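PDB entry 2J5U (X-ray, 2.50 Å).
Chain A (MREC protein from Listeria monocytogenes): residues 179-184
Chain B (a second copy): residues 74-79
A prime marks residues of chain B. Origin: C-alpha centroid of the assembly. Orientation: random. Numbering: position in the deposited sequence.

Chain A, residues 179-184: SGLGGK
Chain B (74-79) SVISRN

The contact joins a glycine-rich turn of chain A to the end of a strand in chain B, the two stretches burying 220 Å² between them, both sides summed. In chain A, Gly180 to Gly183 form a type I beta turn, with Leu181 (phi/psi -68/-9°) and Gly182 (-85/-6°) at its central positions and a hydrogen bond of 3.0 Å from Gly183 N to Gly180 O closing it. Ser179 (-90/-23°), in the p rotamer, steadies the turn from the preceding position: its OG accepts a hydrogen bond from Leu181 N at 3.1 Å. Gly180 (78/-7°) and Gly183 (84/2°) both have positive phi, which favours glycine.

Chain B enters in a strand that begins earlier in the chain and runs through Ser77′. Ser74′ (-113/145°, chi1 m) lies beyond reach of the turn. Val75′ (-79/127°, chi1 t) makes the first contact: its CG1 lies 4.3 Å from CD2 of Leu181, whose side chain adopts the mt rotamer (-58°, 176°). Both residues are buried, and their branched aliphatic side chains make an apolar contact there.

At Ile76′ (-113/-5°) the backbone departs from extended geometry. The side chain, in the pt rotamer, points away from chain A, so the residue meets the turn through its carbonyl: Ile76′ O is 3.9 Å from Gly183 CA and 3.6 Å from Gly180 O. The latter pair are both acceptors and form no hydrogen bond. A beta carbon on Gly183 would lie 4.4 Å from both Ile76′ O and Ser77′ OG, but would already be jammed against the carbonyl oxygen of Gly182; the backbone itself calls for glycine.

Ser77′ (-165/139°, chi1 t) marks the register, its CA lying 4.4 Å from Leu181 CA. Its small side chain points sideways, and its CA approaches Leu181 O to 3.6 Å.

Arg78′ (-155/127°) provides the sole hydrogen bond between the stretches. Its N donates to Leu181 O at 3.1 Å with an N-H...O angle of 174°. Leu181 O also lies 3.2 Å from Arg78′ O, without bonding. The arginine side chain starts sideways, bringing CB within 4.2 Å of Leu181 CD2, then runs out fully extended (all four chi angles near 180°) and leads away, its guanidinium hydrogen-bonded elsewhere in the structure. Leu181 thus combines polar and apolar roles and loses 91 Å² to chain B, more than any other residue here.

Asn79′ (-97/131°, chi1 t, chi2 -54°) points away and makes no contact; nor does Lys184 (-127/-13°), which also points away (chi1 p, chi2 -107° between wells, chi3 m, chi4 t).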

# COMPACT_ATOMS: atom_id res chain seq x y z
N SER A 179 25.20 36.31 -49.32
CA SER A 179 25.18 35.19 -48.39
C SER A 179 26.10 35.42 -47.19
O SER A 179 25.90 34.82 -46.13
CB SER A 179 25.62 33.92 -49.11
OG SER A 179 26.99 33.99 -49.47
N GLY A 180 27.09 36.28 -47.36
CA GLY A 180 28.04 36.54 -46.30
C GLY A 180 29.08 35.42 -46.22
O GLY A 180 30.07 35.52 -45.50
N LEU A 181 28.86 34.36 -46.98
CA LEU A 181 29.73 33.20 -46.94
C LEU A 181 31.13 33.37 -47.47
O LEU A 181 31.97 32.49 -47.31
CB LEU A 181 29.03 32.02 -47.63
CG LEU A 181 27.70 31.77 -46.91
CD1 LEU A 181 26.92 30.68 -47.60
CD2 LEU A 181 27.98 31.40 -45.47
N GLY A 182 31.39 34.52 -48.09
CA GLY A 182 32.71 34.81 -48.61
C GLY A 182 33.55 35.39 -47.49
O GLY A 182 34.74 35.64 -47.65
N GLY A 183 32.90 35.64 -46.35
CA GLY A 183 33.58 36.17 -45.18
C GLY A 183 33.78 37.66 -45.06
O GLY A 183 34.37 38.12 -44.09
N LYS A 184 33.30 38.44 -46.02
CA LYS A 184 33.51 39.87 -45.93
C LYS A 184 32.32 40.80 -46.03
O LYS A 184 32.43 41.98 -45.71
CB LYS A 184 34.57 40.30 -46.94
CG LYS A 184 34.36 39.75 -48.31
CD LYS A 184 35.39 38.69 -48.59
CE LYS A 184 36.80 39.24 -48.51
NZ LYS A 184 37.79 38.30 -49.14
N SER B 74 27.20 31.03 -35.27
CA SER B 74 26.78 31.36 -36.63
C SER B 74 27.82 30.86 -37.61
O SER B 74 29.02 30.86 -37.32
CB SER B 74 26.64 32.88 -36.81
OG SER B 74 25.46 33.40 -36.21
N VAL B 75 27.37 30.42 -38.78
CA VAL B 75 28.30 29.99 -39.80
C VAL B 75 28.76 31.33 -40.37
O VAL B 75 27.92 32.16 -40.73
CB VAL B 75 27.63 29.19 -40.92
CG1 VAL B 75 28.64 28.90 -42.00
CG2 VAL B 75 27.07 27.91 -40.37
N ILE B 76 30.06 31.56 -40.43
CA ILE B 76 30.54 32.83 -40.93
C ILE B 76 31.29 32.68 -42.24
O ILE B 76 31.68 33.66 -42.84
CB ILE B 76 31.50 33.49 -39.94
CG1 ILE B 76 32.70 32.57 -39.69
CG2 ILE B 76 30.77 33.82 -38.66
CD1 ILE B 76 33.80 33.19 -38.88
N SER B 77 31.48 31.45 -42.68
CA SER B 77 32.22 31.25 -43.91
C SER B 77 32.07 29.86 -44.49
O SER B 77 32.09 28.87 -43.78
CB SER B 77 33.68 31.54 -43.64
OG SER B 77 34.47 31.17 -44.74
N ARG B 78 31.93 29.79 -45.80
CA ARG B 78 31.79 28.50 -46.45
C ARG B 78 32.27 28.68 -47.87
O ARG B 78 31.83 29.57 -48.57
CB ARG B 78 30.32 28.06 -46.42
CG ARG B 78 30.09 26.64 -46.88
CD ARG B 78 28.69 26.19 -46.58
NE ARG B 78 28.54 24.76 -46.80
CZ ARG B 78 27.45 24.06 -46.47
NH1 ARG B 78 27.39 22.76 -46.70
NH2 ARG B 78 26.41 24.67 -45.90
N ASN B 79 33.19 27.83 -48.30
CA ASN B 79 33.73 27.94 -49.64
C ASN B 79 33.03 27.00 -50.61
O ASN B 79 32.87 25.83 -50.32
CB ASN B 79 35.22 27.64 -49.61
CG ASN B 79 35.91 27.92 -50.93
OD1 ASN B 79 35.49 27.41 -51.97
ND2 ASN B 79 36.96 28.73 -50.90